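Local coordinates for protein CRISPR-associated endoribonuclease Cas6 1 (Methanocaldococcus jannaschii DSM 2661, PDB 5YI6) that probably processes CRISPR transcripts, cutting the precursor RNA as an endoribonuclease to give the crRNAs that guide antiviral defence, at residues A[52-57]-A[222-227]; A[128-133]-A[235-240]; A[133-138]-A[227-232]; A[183-188]-A[208-213]. All coordinates share one frame; numbering follows the deposited sequence.

How the contacts relate
Residues 52-57, which end in the outer strand 56-57 of the N-terminal sheet, meet 222-227, so contact 1 closes a loop of 164 residues and ties the two family regions of Cas6 together. Contact 2 closes one of 101 residues, pairing strand 127-130 with strand 237-240. Within its span contact 3 closes 88 residues, joining the start of strand 137-142 to the loop after helix 215-224; it shares Pro133 with contact 2 and Gly227 with contact 1. Contact 1 crosses both. Contact 4, a local hairpin pairing, lies within all three spans. Contacts 2 and 4 belong to one four-stranded sheet, where strands 127-130 and 201-213 are neighbours, Leu128 N probably hydrogen-bonding Phe209 O at 2.8 Å.

Contact 1. Residues A[52-57]-A[222-227]; sequences FKFFTF and YECGFG
Phe54 and Thr56 meet Cys224 and Gly225 where helix 215-224 runs out into a glycine-rich loop, the feature that marks Cas6 and its RAMP relatives. The sulfur-aromatic contact comes first: Cys224 SG lies in the plane of the Phe54 ring, at its edge, 5.3 Å from the centroid and 90° off the normal, with CD1 the nearest ring atom at 3.9 Å. Phe54 is presented by an inverse gamma turn, closed by a weak bond of 3.2 Å from Phe55 N to Lys53 O. Lys53, a transition-state stabiliser by similarity, extends away from this interface.

Van der Waals contact accounts for the rest. Gly225, with a positive phi of 102°, turns the chain out of the helix beside Thr56. The threonine hydroxyl, anti to its backbone N (chi1 -174°), is bonded outside these segments, to Phe234 O, while the carbon side of the residue faces the helix end: Thr56 CB lies 3.5 Å from Cys224 O, and CG2 is 3.8 Å from Gly225 N.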
loop_
_atom_site.group_PDB
_atom_site.type_symbol
_atom_site.label_atom_id
_atom_site.label_comp_id
_atom_site.label_asym_id
_atom_site.label_seq_id
_atom_site.Cartn_x
_atom_site.Cartn_y
_atom_site.Cartn_z
ATOM N N PHE A 52 -4.339 -1.018 14.283
ATOM C CA PHE A 52 -4.401 0.189 13.461
ATOM C C PHE A 52 -4.408 -0.174 11.987
ATOM O O PHE A 52 -3.513 -0.885 11.532
ATOM C CB PHE A 52 -3.198 1.070 13.790
ATOM C CG PHE A 52 -3.140 2.324 12.980
ATOM C CD1 PHE A 52 -4.097 3.339 13.184
ATOM C CD2 PHE A 52 -2.139 2.510 12.019
ATOM C CE1 PHE A 52 -4.059 4.511 12.422
ATOM C CE2 PHE A 52 -2.088 3.675 11.270
ATOM C CZ PHE A 52 -3.033 4.688 11.480
ATOM N N LYS A 53 -5.408 0.307 11.223
ATOM C CA LYS A 53 -5.499 -0.108 9.827
ATOM C C LYS A 53 -5.436 1.040 8.820
ATOM O O LYS A 53 -5.576 0.794 7.617
ATOM C CB LYS A 53 -6.752 -0.953 9.627
ATOM C CG LYS A 53 -6.645 -2.290 10.389
ATOM C CD LYS A 53 -7.726 -3.263 9.968
ATOM C CE LYS A 53 -7.460 -4.657 10.510
ATOM N NZ LYS A 53 -8.337 -5.662 9.824
ATOM N N PHE A 54 -5.146 2.269 9.261
ATOM C CA PHE A 54 -5.126 3.428 8.359
ATOM C C PHE A 54 -3.707 3.736 7.903
ATOM O O PHE A 54 -3.148 4.777 8.218
ATOM C CB PHE A 54 -5.768 4.634 9.043
ATOM C CG PHE A 54 -7.214 4.385 9.368
ATOM C CD1 PHE A 54 -8.166 4.377 8.354
ATOM C CD2 PHE A 54 -7.608 4.126 10.688
ATOM C CE1 PHE A 54 -9.527 4.108 8.641
ATOM C CE2 PHE A 54 -8.963 3.883 10.979
ATOM C CZ PHE A 54 -9.914 3.878 9.967
ATOM N N PHE A 55 -3.130 2.778 7.170
ATOM C CA PHE A 55 -1.821 2.970 6.549
ATOM C C PHE A 55 -1.761 2.051 5.343
ATOM O O PHE A 55 -2.590 1.143 5.192
ATOM C CB PHE A 55 -0.649 2.698 7.507
ATOM C CG PHE A 55 -0.441 1.241 7.876
ATOM C CD1 PHE A 55 0.521 0.454 7.204
ATOM C CD2 PHE A 55 -1.202 0.648 8.871
ATOM C CE1 PHE A 55 0.709 -0.906 7.540
ATOM C CE2 PHE A 55 -1.024 -0.705 9.227
ATOM C CZ PHE A 55 -0.059 -1.488 8.552
ATOM N N THR A 56 -0.784 2.292 4.476
ATOM C CA THR A 56 -0.605 1.417 3.316
ATOM C C THR A 56 0.887 1.261 3.026
ATOM O O THR A 56 1.719 1.948 3.608
ATOM C CB THR A 56 -1.352 1.943 2.069
ATOM O OG1 THR A 56 -1.248 0.973 1.003
ATOM C CG2 THR A 56 -0.782 3.347 1.595
ATOM N N PHE A 57 1.230 0.316 2.132
ATOM C CA PHE A 57 2.592 0.233 1.676
ATOM C C PHE A 57 2.585 -0.329 0.259
ATOM O O PHE A 57 1.587 -0.907 -0.211
ATOM C CB PHE A 57 3.494 -0.584 2.630
ATOM C CG PHE A 57 2.942 -1.948 3.015
ATOM C CD1 PHE A 57 3.319 -3.099 2.302
ATOM C CD2 PHE A 57 2.105 -2.080 4.140
ATOM C CE1 PHE A 57 2.826 -4.366 2.683
ATOM C CE2 PHE A 57 1.588 -3.333 4.517
ATOM C CZ PHE A 57 1.968 -4.483 3.797
ATOM N N TYR A 222 -4.087 9.648 -0.757
ATOM C CA TYR A 222 -2.667 9.546 -1.074
ATOM C C TYR A 222 -1.883 8.922 0.077
ATOM O O TYR A 222 -0.971 8.123 -0.146
ATOM C CB TYR A 222 -2.132 10.937 -1.414
ATOM C CG TYR A 222 -0.801 10.887 -2.132
ATOM C CD1 TYR A 222 -0.753 10.642 -3.505
ATOM C CD2 TYR A 222 0.381 11.082 -1.439
ATOM C CE1 TYR A 222 0.503 10.595 -4.190
ATOM C CE2 TYR A 222 1.640 11.057 -2.093
ATOM C CZ TYR A 222 1.671 10.785 -3.472
ATOM O OH TYR A 222 2.873 10.753 -4.147
ATOM N N GLU A 223 -2.205 9.279 1.321
ATOM C CA GLU A 223 -1.400 8.717 2.416
ATOM C C GLU A 223 -2.027 7.485 3.084
ATOM O O GLU A 223 -1.308 6.673 3.661
ATOM C CB GLU A 223 -1.029 9.805 3.419
ATOM C CG GLU A 223 -0.148 10.950 2.743
ATOM C CD GLU A 223 1.233 10.524 2.043
ATOM O OE1 GLU A 223 1.435 9.384 1.563
ATOM O OE2 GLU A 223 2.147 11.381 1.945
ATOM N N CYS A 224 -3.327 7.302 2.996
ATOM C CA CYS A 224 -3.972 6.125 3.581
ATOM C C CYS A 224 -4.068 4.966 2.595
ATOM O O CYS A 224 -4.120 3.800 3.012
ATOM C CB CYS A 224 -5.393 6.478 4.045
ATOM S SG CYS A 224 -6.190 5.148 5.060
ATOM N N GLY A 225 -4.089 5.269 1.311
ATOM C CA GLY A 225 -4.342 4.306 0.260
ATOM C C GLY A 225 -5.771 4.439 -0.253
ATOM O O GLY A 225 -6.666 4.929 0.443
ATOM N N PHE A 226 -5.974 4.027 -1.497
ATOM C CA PHE A 226 -7.283 3.924 -2.120
ATOM C C PHE A 226 -7.801 2.496 -1.967
ATOM O O PHE A 226 -7.031 1.542 -1.837
ATOM C CB PHE A 226 -7.212 4.331 -3.616
ATOM C CG PHE A 226 -7.055 5.818 -3.821
ATOM C CD1 PHE A 226 -8.188 6.616 -4.037
ATOM C CD2 PHE A 226 -5.806 6.428 -3.739
ATOM C CE1 PHE A 226 -8.080 7.977 -4.208
ATOM C CE2 PHE A 226 -5.661 7.799 -3.894
ATOM C CZ PHE A 226 -6.798 8.597 -4.122
ATOM N N GLY A 227 -9.138 2.349 -1.947
ATOM C CA GLY A 227 -9.648 0.976 -1.875
ATOM C C GLY A 227 -9.469 0.355 -0.495
ATOM O O GLY A 227 -9.164 1.021 0.477
#

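Contact 2. Residues A[128-133]-A[235-240]; sequences LKTISP and GMVVNV
Ile131 N and Ser132 N approach Met236 O from the same face of its carbonyl plane, tilted 26° and 21° out of it, so one oxygen accepts two bonds, of 2.8 and 3.1 Å. The amide planes of Lys129 and Val238 are used differently: each N-H reaches the other residue's oxygen within the carbonyl plane, with Lys129 N to Val238 O at 3.0 Å and Val238 N to Lys129 O at 2.8 Å.

This reciprocal pair is the hydrogen-bonded bridge between strand 127-130 and the edge strand 237-240 of the four-stranded antiparallel sheet in the C-terminal half of Cas6; Leu128 with Asn239 and Thr130 with Val237 are non-hydrogen-bonded pairs. On the sheet face of Lys129 and Val238, the two side chains lie side by side and point the same way, while Val240 CG2 meets the lysine CG. Ile131 crosses Val238 at about a right angle, its CG2 3.6 Å from Val238 CG1. The other branch of Ile131, CG1, sits between backbone N and carbonyl carbon (chi1 55°), where it touches Met236 CG at 3.8 Å. On the face of Leu128 and Asn239, Leu128 CD1 reaches across to Val237 CG2, and Tyr222 from helix 215-224 touches both Leu128 and Val237. Beyond the strands, Ser132 OG takes the Met236 N-H at 3.0 Å, and is also hydrogen-bonded to Phe57 O.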
loop_
_atom_site.group_PDB
_atom_site.type_symbol
_atom_site.label_atom_id
_atom_site.label_comp_id
_atom_site.label_asym_id
_atom_site.label_seq_id
_atom_site.Cartn_x
_atom_site.Cartn_y
_atom_site.Cartn_z
ATOM N N LEU A 128 -2.101 10.141 -10.806
ATOM C CA LEU A 128 -1.664 9.194 -9.796
ATOM C C LEU A 128 -1.515 7.824 -10.443
ATOM O O LEU A 128 -2.279 7.462 -11.344
ATOM C CB LEU A 128 -2.683 9.116 -8.644
ATOM C CG LEU A 128 -2.924 10.436 -7.894
ATOM C CD1 LEU A 128 -4.089 10.284 -6.907
ATOM C CD2 LEU A 128 -1.654 10.896 -7.190
ATOM N N LYS A 129 -0.565 7.034 -9.953
ATOM C CA LYS A 129 -0.494 5.654 -10.410
ATOM C C LYS A 129 -0.268 4.760 -9.205
ATOM O O LYS A 129 0.353 5.162 -8.229
ATOM C CB LYS A 129 0.607 5.449 -11.447
ATOM C CG LYS A 129 1.953 5.404 -10.849
ATOM C CD LYS A 129 3.026 5.031 -11.914
ATOM C CE LYS A 129 4.400 4.897 -11.255
ATOM N NZ LYS A 129 5.521 4.614 -12.221
ATOM N N THR A 130 -0.795 3.547 -9.276
ATOM C CA THR A 130 -0.649 2.611 -8.160
ATOM C C THR A 130 0.795 2.107 -8.092
ATOM O O THR A 130 1.409 1.785 -9.127
ATOM C CB THR A 130 -1.622 1.434 -8.329
ATOM O OG1 THR A 130 -1.425 0.809 -9.617
ATOM C CG2 THR A 130 -3.119 1.910 -8.198
ATOM N N ILE A 131 1.346 2.085 -6.879
ATOM C CA ILE A 131 2.548 1.314 -6.569
ATOM C C ILE A 131 2.239 0.103 -5.697
ATOM O O ILE A 131 3.120 -0.752 -5.502
ATOM C CB ILE A 131 3.653 2.201 -5.948
ATOM C CG1 ILE A 131 3.134 2.965 -4.684
ATOM C CG2 ILE A 131 4.107 3.224 -6.992
ATOM C CD1 ILE A 131 4.301 3.794 -3.963
ATOM N N SER A 132 0.994 -0.041 -5.219
ATOM C CA SER A 132 0.447 -1.352 -4.934
ATOM C C SER A 132 -0.993 -1.319 -5.462
ATOM O O SER A 132 -1.647 -0.251 -5.442
ATOM C CB SER A 132 0.498 -1.735 -3.450
ATOM O OG SER A 132 -0.040 -0.725 -2.607
ATOM N N PRO A 133 -1.478 -2.415 -6.027
ATOM C CA PRO A 133 -2.762 -2.346 -6.749
ATOM C C PRO A 133 -3.938 -2.159 -5.786
ATOM O O PRO A 133 -3.867 -2.485 -4.599
ATOM C CB PRO A 133 -2.843 -3.690 -7.487
ATOM C CG PRO A 133 -2.016 -4.652 -6.664
ATOM C CD PRO A 133 -0.844 -3.752 -6.129
ATOM N N GLY A 235 -3.351 -0.597 -2.532
ATOM C CA GLY A 235 -3.984 0.677 -2.869
ATOM C C GLY A 235 -3.093 1.896 -2.736
ATOM O O GLY A 235 -3.609 3.014 -2.773
ATOM N N MET A 236 -1.771 1.720 -2.581
ATOM C CA MET A 236 -0.870 2.865 -2.462
ATOM C C MET A 236 -0.587 3.470 -3.841
ATOM O O MET A 236 -0.348 2.751 -4.813
ATOM C CB MET A 236 0.467 2.448 -1.799
ATOM C CG MET A 236 1.299 3.674 -1.428
ATOM S SD MET A 236 2.718 3.166 -0.436
ATOM C CE MET A 236 3.231 4.759 0.217
ATOM N N VAL A 237 -0.638 4.803 -3.934
ATOM C CA VAL A 237 -0.408 5.482 -5.199
ATOM C C VAL A 237 0.768 6.448 -5.051
ATOM O O VAL A 237 1.206 6.779 -3.954
ATOM C CB VAL A 237 -1.656 6.236 -5.715
ATOM C CG1 VAL A 237 -2.813 5.265 -5.950
ATOM C CG2 VAL A 237 -2.051 7.400 -4.748
ATOM N N VAL A 238 1.242 6.937 -6.195
ATOM C CA VAL A 238 2.310 7.932 -6.204
ATOM C C VAL A 238 1.957 8.940 -7.282
ATOM O O VAL A 238 1.267 8.621 -8.261
ATOM C CB VAL A 238 3.709 7.295 -6.459
ATOM C CG1 VAL A 238 3.822 6.751 -7.880
ATOM C CG2 VAL A 238 4.822 8.310 -6.200
ATOM N N ASN A 239 2.393 10.180 -7.078
ATOM C CA ASN A 239 2.132 11.187 -8.095
ATOM C C ASN A 239 3.047 10.939 -9.299
ATOM O O ASN A 239 4.164 10.427 -9.168
ATOM C CB ASN A 239 2.319 12.589 -7.538
ATOM C CG ASN A 239 3.745 12.901 -7.250
ATOM O OD1 ASN A 239 4.475 12.072 -6.689
ATOM N ND2 ASN A 239 4.166 14.115 -7.606
ATOM N N VAL A 240 2.528 11.230 -10.484
ATOM C CA VAL A 240 3.282 11.103 -11.727
ATOM C C VAL A 240 3.606 12.513 -12.199
ATOM O O VAL A 240 2.695 13.322 -12.430
ATOM C CB VAL A 240 2.491 10.341 -12.795
ATOM C CG1 VAL A 240 3.288 10.302 -14.094
ATOM C CG2 VAL A 240 2.146 8.926 -12.318
#

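Contact 3. Residues A[133-138]-A[227-232]; sequences PIYLKT and GEKNSM. With PO4 (phosphate ion), chain K.
The glycine-rich loop that follows helix 215-224 is held by Glu228 against Tyr135 and Lys137. Glu228 N gives Tyr135 O a nearly straight bond of 2.8 Å, with an N-H...O angle of 175°. The Glu228 carboxylate divides its oxygens: OE2 receives the backbone N of Lys137 at 2.9 Å, met on the syn side but 33° out of the carboxylate plane, whereas OE1 forms a salt bridge with Lys137 NZ at 3.4 Å, its hydrogen bond weak. The lysine chain bends at its last torsion (chi4 47°), which turns NZ to that oxygen. Lys229 lies alongside Tyr135, with Lys229 CG 3.5 Å from Tyr135 CD2. One water joins Tyr135 N to Glu228 O. Lys229 N also bonds a phosphate oxygen, O4, at 2.9 Å. This ion probably came from the crystallisation liquor, but with the side chain of Lys229 about 5 Å from that of Lys53, the putative transition-state stabiliser, it is consistent with an anion-binding surface for RNA. Tyr135 touches strands 145-150 and 201-213, while Leu136 and Glu228 rest on helix 158-174, through Phe158, Asn161 and Asn165.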
loop_
_atom_site.group_PDB
_atom_site.type_symbol
_atom_site.label_atom_id
_atom_site.label_comp_id
_atom_site.label_asym_id
_atom_site.label_seq_id
_atom_site.Cartn_x
_atom_site.Cartn_y
_atom_site.Cartn_z
ATOM N N PRO A 133 -1.478 -2.415 -6.027
ATOM C CA PRO A 133 -2.762 -2.346 -6.749
ATOM C C PRO A 133 -3.938 -2.159 -5.786
ATOM O O PRO A 133 -3.867 -2.485 -4.599
ATOM C CB PRO A 133 -2.843 -3.690 -7.487
ATOM C CG PRO A 133 -2.016 -4.652 -6.664
ATOM C CD PRO A 133 -0.844 -3.752 -6.129
ATOM N N ILE A 134 -5.056 -1.655 -6.350
ATOM C CA ILE A 134 -6.255 -1.292 -5.586
ATOM C C ILE A 134 -7.181 -2.487 -5.520
ATOM O O ILE A 134 -7.468 -3.128 -6.540
ATOM C CB ILE A 134 -6.949 -0.066 -6.205
ATOM C CG1 ILE A 134 -6.093 1.176 -5.928
ATOM C CG2 ILE A 134 -8.430 0.122 -5.678
ATOM C CD1 ILE A 134 -6.431 2.367 -6.821
ATOM N N TYR A 135 -7.631 -2.784 -4.311
ATOM C CA TYR A 135 -8.571 -3.852 -4.041
ATOM C C TYR A 135 -9.902 -3.225 -3.669
ATOM O O TYR A 135 -9.951 -2.316 -2.835
ATOM C CB TYR A 135 -8.043 -4.728 -2.906
ATOM C CG TYR A 135 -8.968 -5.835 -2.468
ATOM C CD1 TYR A 135 -9.327 -6.852 -3.334
ATOM C CD2 TYR A 135 -9.434 -5.896 -1.163
ATOM C CE1 TYR A 135 -10.180 -7.917 -2.906
ATOM C CE2 TYR A 135 -10.273 -6.936 -0.742
ATOM C CZ TYR A 135 -10.624 -7.943 -1.619
ATOM O OH TYR A 135 -11.434 -8.975 -1.212
ATOM N N LEU A 136 -10.985 -3.714 -4.279
ATOM C CA LEU A 136 -12.291 -3.139 -3.991
ATOM C C LEU A 136 -13.316 -4.245 -4.209
ATOM O O LEU A 136 -13.332 -4.830 -5.283
ATOM C CB LEU A 136 -12.555 -1.953 -4.909
ATOM C CG LEU A 136 -13.707 -1.051 -4.498
ATOM C CD1 LEU A 136 -13.424 -0.293 -3.184
ATOM C CD2 LEU A 136 -14.021 -0.109 -5.669
ATOM N N LYS A 137 -14.099 -4.570 -3.196
ATOM C CA LYS A 137 -14.951 -5.750 -3.329
ATOM C C LYS A 137 -16.382 -5.414 -2.931
ATOM O O LYS A 137 -16.651 -4.425 -2.246
ATOM C CB LYS A 137 -14.401 -6.912 -2.484
ATOM C CG LYS A 137 -14.436 -6.562 -1.002
ATOM C CD LYS A 137 -14.100 -7.707 -0.098
ATOM C CE LYS A 137 -14.298 -7.271 1.337
ATOM N NZ LYS A 137 -15.603 -6.571 1.469
ATOM N N THR A 138 -17.305 -6.274 -3.366
ATOM C CA THR A 138 -18.694 -6.162 -2.929
ATOM C C THR A 138 -19.251 -7.576 -2.840
ATOM O O THR A 138 -18.767 -8.480 -3.512
ATOM C CB THR A 138 -19.514 -5.241 -3.875
ATOM O OG1 THR A 138 -20.827 -5.028 -3.348
ATOM C CG2 THR A 138 -19.628 -5.807 -5.271
ATOM N N GLY A 227 -9.138 2.349 -1.947
ATOM C CA GLY A 227 -9.648 0.976 -1.875
ATOM C C GLY A 227 -9.469 0.355 -0.495
ATOM O O GLY A 227 -9.164 1.021 0.477
ATOM N N GLU A 228 -9.599 -0.972 -0.452
ATOM C CA GLU A 228 -9.645 -1.729 0.791
ATOM C C GLU A 228 -8.330 -2.461 1.062
ATOM O O GLU A 228 -7.434 -2.492 0.226
ATOM C CB GLU A 228 -10.803 -2.735 0.757
ATOM C CG GLU A 228 -12.132 -2.059 0.591
ATOM C CD GLU A 228 -13.239 -3.076 0.368
ATOM O OE1 GLU A 228 -13.517 -3.857 1.301
ATOM O OE2 GLU A 228 -13.807 -3.107 -0.721
ATOM N N LYS A 229 -8.241 -3.045 2.260
ATOM C CA LYS A 229 -7.059 -3.808 2.711
ATOM C C LYS A 229 -5.784 -2.970 2.629
ATOM O O LYS A 229 -4.694 -3.486 2.314
ATOM C CB LYS A 229 -6.876 -5.102 1.913
ATOM C CG LYS A 229 -8.082 -6.101 2.076
ATOM C CD LYS A 229 -8.446 -6.274 3.559
ATOM C CE LYS A 229 -9.470 -7.398 3.785
ATOM N NZ LYS A 229 -10.129 -7.260 5.116
ATOM N N ASN A 230 -5.904 -1.671 2.905
ATOM C CA ASN A 230 -4.698 -0.828 2.855
ATOM C C ASN A 230 -3.586 -1.382 3.743
ATOM O O ASN A 230 -2.403 -1.389 3.352
ATOM C CB ASN A 230 -5.034 0.598 3.296
ATOM C CG ASN A 230 -6.022 1.285 2.357
ATOM O OD1 ASN A 230 -6.936 1.969 2.817
ATOM N ND2 ASN A 230 -5.873 1.057 1.020
ATOM N N SER A 231 -3.944 -1.821 4.958
ATOM C CA SER A 231 -2.930 -2.176 5.935
ATOM C C SER A 231 -2.278 -3.520 5.631
ATOM O O SER A 231 -1.301 -3.872 6.302
ATOM C CB SER A 231 -3.510 -2.138 7.371
ATOM O OG SER A 231 -4.466 -3.163 7.539
ATOM N N MET A 232 -2.784 -4.252 4.640
ATOM C CA MET A 232 -2.135 -5.436 4.089
ATOM C C MET A 232 -1.322 -5.128 2.827
ATOM O O MET A 232 -0.881 -6.061 2.139
ATOM C CB MET A 232 -3.197 -6.514 3.796
ATOM C CG MET A 232 -3.817 -7.099 5.044
ATOM S SD MET A 232 -5.244 -8.160 4.620
ATOM C CE MET A 232 -4.511 -9.237 3.391
HETATM P P PO4 K . -11.701 -3.589 4.491
HETATM O O1 PO4 K . -12.746 -2.500 4.307
HETATM O O2 PO4 K . -11.953 -4.707 3.491
HETATM O O3 PO4 K . -11.804 -4.151 5.896
HETATM O O4 PO4 K . -10.311 -2.991 4.329
HETATM O O HOH W 1 -6.739 -1.188 -2.041
#

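Contact 4. Residues A[183-188]-A[208-213]; sequences EFEVLK and VFKVWG
Glu183 packs its CB over one face of the Trp212 indole, 3.8 Å from the centroid of the five-membered ring and 30° off its normal, a CH-pi contact. Its carboxylate bends away to Tyr159 and Lys163 of helix 158-174, and its backbone exchanges two bonds with Trp212, Glu183 N to Trp212 O being 2.8 Å. Phe184 leaves on the other face, its CB 3.9 Å from Val211 CG1; its ring meets Phe209 obliquely, planes at 71°, and stacks with Tyr159. Glu185 touches the indole edge with CB, and its backbone pairs with Lys210 (Glu185 N to Lys210 O, 2.9 Å). The salt bridge between their side chains is modelled too short to be certain.

These residues form the antiparallel hairpin of strands 182-195 and 201-213, on one flank of the C-terminal sheet. Val186 sets its CA against Phe209 CB, and then a classic beta bulge shifts the register: Leu187 N and Lys188 N both bond to Val208 O, at 2.7 and 3.2 Å. The extra residue, Leu187, points at the partner strand, and its CD2 lies 3.7 Å from Lys210 CE, the side chains crossing at about a right angle. Lys188 O accepts Val208 N at 2.9 Å.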
loop_
_atom_site.group_PDB
_atom_site.type_symbol
_atom_site.label_atom_id
_atom_site.label_comp_id
_atom_site.label_asym_id
_atom_site.label_seq_id
_atom_site.Cartn_x
_atom_site.Cartn_y
_atom_site.Cartn_z
ATOM N N GLU A 183 -13.228 13.560 -7.852
ATOM C CA GLU A 183 -13.579 12.800 -9.045
ATOM C C GLU A 183 -12.285 12.321 -9.691
ATOM O O GLU A 183 -11.192 12.774 -9.340
ATOM C CB GLU A 183 -14.393 13.644 -10.040
ATOM C CG GLU A 183 -15.582 14.382 -9.411
ATOM C CD GLU A 183 -16.751 13.468 -9.048
ATOM O OE1 GLU A 183 -16.756 12.274 -9.435
ATOM O OE2 GLU A 183 -17.704 13.974 -8.410
ATOM N N PHE A 184 -12.422 11.390 -10.629
ATOM C CA PHE A 184 -11.236 10.877 -11.278
ATOM C C PHE A 184 -11.563 10.338 -12.654
ATOM O O PHE A 184 -12.716 10.062 -12.993
ATOM C CB PHE A 184 -10.535 9.810 -10.412
ATOM C CG PHE A 184 -11.315 8.547 -10.188
ATOM C CD1 PHE A 184 -11.073 7.410 -10.946
ATOM C CD2 PHE A 184 -12.230 8.464 -9.131
ATOM C CE1 PHE A 184 -11.785 6.212 -10.683
ATOM C CE2 PHE A 184 -12.920 7.289 -8.860
ATOM C CZ PHE A 184 -12.704 6.148 -9.632
ATOM N N GLU A 185 -10.508 10.161 -13.440
ATOM C CA GLU A 185 -10.630 9.561 -14.756
ATOM C C GLU A 185 -9.527 8.526 -14.880
ATOM O O GLU A 185 -8.343 8.853 -14.723
ATOM C CB GLU A 185 -10.524 10.599 -15.868
ATOM C CG GLU A 185 -10.575 9.956 -17.241
ATOM C CD GLU A 185 -10.327 10.946 -18.374
ATOM O OE1 GLU A 185 -10.224 12.167 -18.099
ATOM O OE2 GLU A 185 -10.234 10.491 -19.539
ATOM N N VAL A 186 -9.921 7.292 -15.150
ATOM C CA VAL A 186 -8.973 6.197 -15.314
ATOM C C VAL A 186 -8.324 6.335 -16.683
ATOM O O VAL A 186 -9.011 6.343 -17.710
ATOM C CB VAL A 186 -9.670 4.836 -15.164
ATOM C CG1 VAL A 186 -8.661 3.669 -15.360
ATOM C CG2 VAL A 186 -10.340 4.752 -13.819
ATOM N N LEU A 187 -7.001 6.443 -16.701
ATOM C CA LEU A 187 -6.284 6.518 -17.964
ATOM C C LEU A 187 -5.863 5.146 -18.445
ATOM O O LEU A 187 -5.812 4.907 -19.659
ATOM C CB LEU A 187 -5.043 7.395 -17.823
ATOM C CG LEU A 187 -5.332 8.794 -17.295
ATOM C CD1 LEU A 187 -4.066 9.564 -17.197
ATOM C CD2 LEU A 187 -6.343 9.503 -18.210
ATOM N N LYS A 188 -5.580 4.241 -17.515
ATOM C CA LYS A 188 -5.106 2.918 -17.896
ATOM C C LYS A 188 -5.277 1.990 -16.705
ATOM O O LYS A 188 -5.088 2.420 -15.568
ATOM C CB LYS A 188 -3.633 2.999 -18.322
ATOM C CG LYS A 188 -2.961 1.690 -18.691
ATOM C CD LYS A 188 -1.441 1.908 -18.779
ATOM C CE LYS A 188 -0.701 0.638 -19.216
ATOM N NZ LYS A 188 0.739 0.887 -19.540
ATOM N N VAL A 208 -3.566 3.877 -13.585
ATOM C CA VAL A 208 -3.147 5.263 -13.703
ATOM C C VAL A 208 -4.412 6.087 -13.892
ATOM O O VAL A 208 -5.255 5.746 -14.744
ATOM C CB VAL A 208 -2.196 5.474 -14.895
ATOM C CG1 VAL A 208 -1.738 6.916 -14.924
ATOM C CG2 VAL A 208 -1.009 4.525 -14.805
ATOM N N PHE A 209 -4.530 7.176 -13.120
ATOM C CA PHE A 209 -5.771 7.950 -13.153
ATOM C C PHE A 209 -5.506 9.407 -12.821
ATOM O O PHE A 209 -4.587 9.733 -12.076
ATOM C CB PHE A 209 -6.870 7.366 -12.218
ATOM C CG PHE A 209 -6.489 7.228 -10.741
ATOM C CD1 PHE A 209 -7.068 8.059 -9.785
ATOM C CD2 PHE A 209 -5.643 6.207 -10.308
ATOM C CE1 PHE A 209 -6.766 7.907 -8.411
ATOM C CE2 PHE A 209 -5.321 6.060 -8.950
ATOM C CZ PHE A 209 -5.896 6.908 -7.996
ATOM N N LYS A 210 -6.306 10.284 -13.419
ATOM C CA LYS A 210 -6.300 11.704 -13.112
ATOM C C LYS A 210 -7.306 11.962 -12.002
ATOM O O LYS A 210 -8.351 11.321 -11.970
ATOM C CB LYS A 210 -6.711 12.509 -14.343
ATOM C CG LYS A 210 -5.635 12.646 -15.384
ATOM C CD LYS A 210 -6.040 13.651 -16.445
ATOM C CE LYS A 210 -6.990 13.020 -17.458
ATOM N NZ LYS A 210 -8.438 13.096 -17.086
ATOM N N VAL A 211 -7.006 12.913 -11.121
ATOM C CA VAL A 211 -7.923 13.262 -10.036
ATOM C C VAL A 211 -8.159 14.757 -10.005
ATOM O O VAL A 211 -7.299 15.560 -10.385
ATOM C CB VAL A 211 -7.437 12.826 -8.634
ATOM C CG1 VAL A 211 -7.505 11.350 -8.476
ATOM C CG2 VAL A 211 -5.985 13.378 -8.355
ATOM N N TRP A 212 -9.329 15.135 -9.499
ATOM C CA TRP A 212 -9.607 16.532 -9.238
ATOM C C TRP A 212 -10.654 16.584 -8.118
ATOM O O TRP A 212 -11.279 15.573 -7.775
ATOM C CB TRP A 212 -10.052 17.258 -10.531
ATOM C CG TRP A 212 -11.321 16.733 -11.181
ATOM C CD1 TRP A 212 -12.590 17.222 -10.999
ATOM C CD2 TRP A 212 -11.442 15.669 -12.121
ATOM N NE1 TRP A 212 -13.477 16.532 -11.755
ATOM C CE2 TRP A 212 -12.806 15.568 -12.457
ATOM C CE3 TRP A 212 -10.527 14.778 -12.713
ATOM C CZ2 TRP A 212 -13.281 14.637 -13.356
ATOM C CZ3 TRP A 212 -11.000 13.847 -13.601
ATOM C CH2 TRP A 212 -12.373 13.776 -13.913
ATOM N N GLY A 213 -10.826 17.767 -7.533
ATOM C CA GLY A 213 -11.728 17.937 -6.408
ATOM C C GLY A 213 -10.999 18.488 -5.201
ATOM O O GLY A 213 -10.039 19.251 -5.327
#